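Local coordinates for effector protein B, substrate of the Dot/Icm secretion system (Legionella drancourtii, PDB 4JVS) that probably acts, through the GAP domain held in this chain, as a GTPase-activating effector secreted into the host cell by the Dot/Icm system, at residues W157-R162 with K206-A211. Residues are numbered along the deposited sequence; the frame is centred on the assembly and turned at random.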
ATOM      1  N   TRP A 157      13.903  -0.741  12.223  1.00 41.01           N
ATOM      2  CA  TRP A 157      12.643  -0.823  11.481  1.00 39.13           C
ATOM      3  C   TRP A 157      12.559   0.206  10.367  1.00 40.08           C
ATOM      4  O   TRP A 157      12.265  -0.133   9.222  1.00 39.81           O
ATOM      5  CB  TRP A 157      11.435  -0.635  12.405  1.00 39.14           C
ATOM      6  CG  TRP A 157      10.156  -0.578  11.647  1.00 38.05           C
ATOM      7  CD1 TRP A 157       9.484   0.542  11.251  1.00 40.60           C
ATOM      8  CD2 TRP A 157       9.400  -1.695  11.155  1.00 38.36           C
ATOM      9  NE1 TRP A 157       8.351   0.193  10.549  1.00 42.76           N
ATOM     10  CE2 TRP A 157       8.278  -1.175  10.479  1.00 40.77           C
ATOM     11  CE3 TRP A 157       9.564  -3.081  11.225  1.00 35.97           C
ATOM     12  CZ2 TRP A 157       7.325  -1.993   9.878  1.00 39.00           C
ATOM     13  CZ3 TRP A 157       8.617  -3.888  10.637  1.00 37.30           C
ATOM     14  CH2 TRP A 157       7.511  -3.343   9.969  1.00 38.85           C
ATOM     15  N   ALA A 158      12.818   1.465  10.705  1.00 40.58           N
ATOM     16  CA  ALA A 158      12.730   2.537   9.726  1.00 41.04           C
ATOM     17  C   ALA A 158      13.722   2.330   8.595  1.00 43.08           C
ATOM     18  O   ALA A 158      13.440   2.692   7.455  1.00 43.67           O
ATOM     19  CB  ALA A 158      12.957   3.879  10.385  1.00 46.49           C
ATOM     20  N   LYS A 159      14.874   1.738   8.909  1.00 41.49           N
ATOM     21  CA  LYS A 159      15.898   1.495   7.899  1.00 40.97           C
ATOM     22  C   LYS A 159      15.512   0.366   6.947  1.00 40.91           C
ATOM     23  O   LYS A 159      15.752   0.455   5.741  1.00 40.89           O
ATOM     24  CB  LYS A 159      17.260   1.231   8.553  1.00 40.84           C
ATOM     25  CG  LYS A 159      17.889   2.495   9.142  1.00 47.36           C
ATOM     26  CD  LYS A 159      19.132   2.217   9.981  1.00 49.43           C
ATOM     27  CE  LYS A 159      19.671   3.493  10.628  1.00 47.85           C
ATOM     28  NZ  LYS A 159      20.907   3.234  11.419  1.00 51.76           N
ATOM     29  N   MET A 160      14.907  -0.685   7.501  1.00 40.90           N
ATOM     30  CA  MET A 160      14.487  -1.853   6.735  1.00 38.95           C
ATOM     31  C   MET A 160      13.345  -1.488   5.814  1.00 39.98           C
ATOM     32  O   MET A 160      13.314  -1.886   4.650  1.00 41.23           O
ATOM     33  CB  MET A 160      14.007  -2.950   7.675  1.00 39.54           C
ATOM     34  CG  MET A 160      15.046  -3.391   8.674  1.00 43.59           C
ATOM     35  SD  MET A 160      16.441  -4.206   7.890  1.00 43.39           S
ATOM     36  CE  MET A 160      17.660  -4.021   9.190  1.00 42.90           C
ATOM     37  N   GLN A 161      12.397  -0.734   6.352  1.00 38.75           N
ATOM     38  CA  GLN A 161      11.233  -0.308   5.594  1.00 38.71           C
ATOM     39  C   GLN A 161      11.655   0.632   4.466  1.00 39.59           C
ATOM     40  O   GLN A 161      11.020   0.703   3.413  1.00 40.87           O
ATOM     41  CB  GLN A 161      10.242   0.366   6.542  1.00 38.57           C
ATOM     42  CG  GLN A 161       9.006   0.912   5.896  1.00 38.75           C
ATOM     43  CD  GLN A 161       7.753   0.412   6.564  1.00 42.36           C
ATOM     44  OE1 GLN A 161       7.480  -0.786   6.556  1.00 47.03           O
ATOM     45  NE2 GLN A 161       6.978   1.326   7.153  1.00 42.86           N
ATOM     46  N   ARG A 162      12.765   1.279   4.654  1.00 39.44           N
ATOM     47  CA  ARG A 162      13.220   2.295   3.763  1.00 41.49           C
ATOM     48  C   ARG A 162      13.931   1.659   2.621  1.00 40.00           C
ATOM     49  O   ARG A 162      13.860   2.123   1.521  1.00 41.25           O
ATOM     50  CB  ARG A 162      14.153   3.170   4.567  1.00 43.02           C
ATOM     51  CG  ARG A 162      14.566   4.442   4.013  1.00 46.36           C
ATOM     52  CD  ARG A 162      15.401   5.110   5.025  1.00 50.37           C
ATOM     53  NE  ARG A 162      14.558   5.810   5.972  1.00 57.19           N
ATOM     54  CZ  ARG A 162      14.910   6.134   7.202  1.00 54.38           C
ATOM     55  NH1 ARG A 162      16.087   5.803   7.660  1.00 50.23           N
ATOM     56  NH2 ARG A 162      14.060   6.774   7.971  1.00 52.90           N
ATOM     57  N   LYS A 206      20.867  -0.239   1.368  1.00 43.93           N
ATOM     58  CA  LYS A 206      21.394  -1.595   1.522  1.00 42.72           C
ATOM     59  C   LYS A 206      22.667  -1.568   2.359  1.00 47.14           C
ATOM     60  O   LYS A 206      22.913  -2.461   3.171  1.00 47.11           O
ATOM     61  CB  LYS A 206      21.691  -2.206   0.152  1.00 40.26           C
ATOM     62  CG  LYS A 206      21.756  -3.710   0.133  1.00 40.97           C
ATOM     63  CD  LYS A 206      23.082  -4.233  -0.418  1.00 47.89           C
ATOM     64  CE  LYS A 206      23.047  -5.752  -0.605  1.00 47.12           C
ATOM     65  NZ  LYS A 206      22.255  -6.456   0.472  1.00 48.41           N
ATOM     66  N   THR A 207      23.479  -0.535   2.148  1.00 48.31           N
ATOM     67  CA  THR A 207      24.708  -0.342   2.910  1.00 47.37           C
ATOM     68  C   THR A 207      24.402  -0.256   4.396  1.00 48.70           C
ATOM     69  O   THR A 207      24.993  -0.975   5.196  1.00 50.71           O
ATOM     70  CB  THR A 207      25.432   0.951   2.498  1.00 48.48           C
ATOM     71  OG1 THR A 207      25.585   0.994   1.070  1.00 49.70           O
ATOM     72  CG2 THR A 207      26.791   1.031   3.172  1.00 50.36           C
ATOM     73  N   GLU A 208      23.448   0.565   4.764  1.00 48.16           N
ATOM     74  CA  GLU A 208      23.049   0.727   6.137  1.00 47.24           C
ATOM     75  C   GLU A 208      22.385  -0.471   6.725  1.00 46.97           C
ATOM     76  O   GLU A 208      22.484  -0.715   7.892  1.00 47.24           O
ATOM     77  CB  GLU A 208      22.042   1.811   6.187  1.00 47.14           C
ATOM     78  CG  GLU A 208      22.534   3.079   5.766  1.00 47.49           C
ATOM     79  CD  GLU A 208      21.736   4.143   6.374  1.00 57.86           C
ATOM     80  OE1 GLU A 208      21.353   3.976   7.530  1.00 53.30           O
ATOM     81  OE2 GLU A 208      21.462   5.144   5.719  1.00 62.71           O
ATOM     82  N   VAL A 209      21.618  -1.165   5.919  1.00 48.48           N
ATOM     83  CA  VAL A 209      20.964  -2.398   6.351  1.00 46.72           C
ATOM     84  C   VAL A 209      21.976  -3.522   6.589  1.00 51.41           C
ATOM     85  O   VAL A 209      21.942  -4.200   7.628  1.00 51.43           O
ATOM     86  CB  VAL A 209      19.918  -2.846   5.326  1.00 44.88           C
ATOM     87  CG1 VAL A 209      19.538  -4.305   5.540  1.00 44.09           C
ATOM     88  CG2 VAL A 209      18.697  -1.952   5.407  1.00 48.20           C
ATOM     89  N   ASP A 210      22.885  -3.706   5.631  1.00 49.89           N
ATOM     90  CA  ASP A 210      23.942  -4.712   5.744  1.00 49.10           C
ATOM     91  C   ASP A 210      24.868  -4.430   6.935  1.00 50.78           C
ATOM     92  O   ASP A 210      25.480  -5.346   7.484  1.00 53.86           O
ATOM     93  CB  ASP A 210      24.756  -4.771   4.452  1.00 50.32           C
ATOM     94  CG  ASP A 210      24.033  -5.507   3.323  1.00 53.66           C
ATOM     95  OD1 ASP A 210      22.878  -5.967   3.511  1.00 52.19           O
ATOM     96  OD2 ASP A 210      24.637  -5.618   2.232  1.00 52.32           O
ATOM     97  N   ALA A 211      24.954  -3.158   7.326  1.00 49.27           N
ATOM     98  CA  ALA A 211      25.819  -2.715   8.414  1.00 46.29           C
ATOM     99  C   ALA A 211      25.171  -2.953   9.766  1.00 50.47           C
ATOM    100  O   ALA A 211      25.855  -3.210  10.754  1.00 54.50           O
ATOM    101  CB  ALA A 211      26.154  -1.249   8.256  1.00 43.77           C
TER
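Lys159 and Glu208 both set CG beside the backbone N, and from there their extended chains meet on the partly exposed side of a helix pair. Met160 bends at chi2 (-66°), which carries its sulfur to Val209. The motif is a pair of packed helices within the N-terminal subdomain of the LepB GAP domain, formed by helices 156-177 and 193-214. The short segments run more antiparallel than parallel, at 136°, and their axes come within 9.4 Å. Met160 and Val209 are the backbone neighbours, with CA atoms 6.5 Å apart.

The apolar half of the contact is buried. The side chains of Met160 and Val209 meet obliquely, and Met160 SD touches both methyls of Val209. SD is 3.9 Å from Val209 CG1, and CG2 is nearly as close. The methyl CE of Met160 also reaches CG1. Both side chains pack on Val74 of helix 60-80, and Met160 also touches Leu122 of helix 118-124. This joins the pair to the surrounding helices.

The polar half is partly exposed. The chain of Lys159 crosses that of Glu208 at about a right angle, and its CD and CE lie against Glu208 OE1. The nearest approach is Lys159 CE to Glu208 OE1, 3.6 Å. The salt bridge itself is long, with Lys159 NZ 4.0 Å from Glu208 OE1. No hydrogen bond links the two segments, so the charges probably attract only loosely. Arg162 also points toward helix 193-214 but does not touch Glu208. Its NH2 bonds to Pro153 O.

Between the two halves, Val209 CG2 rests 3.8 Å from the carbonyl oxygen Lys159 O.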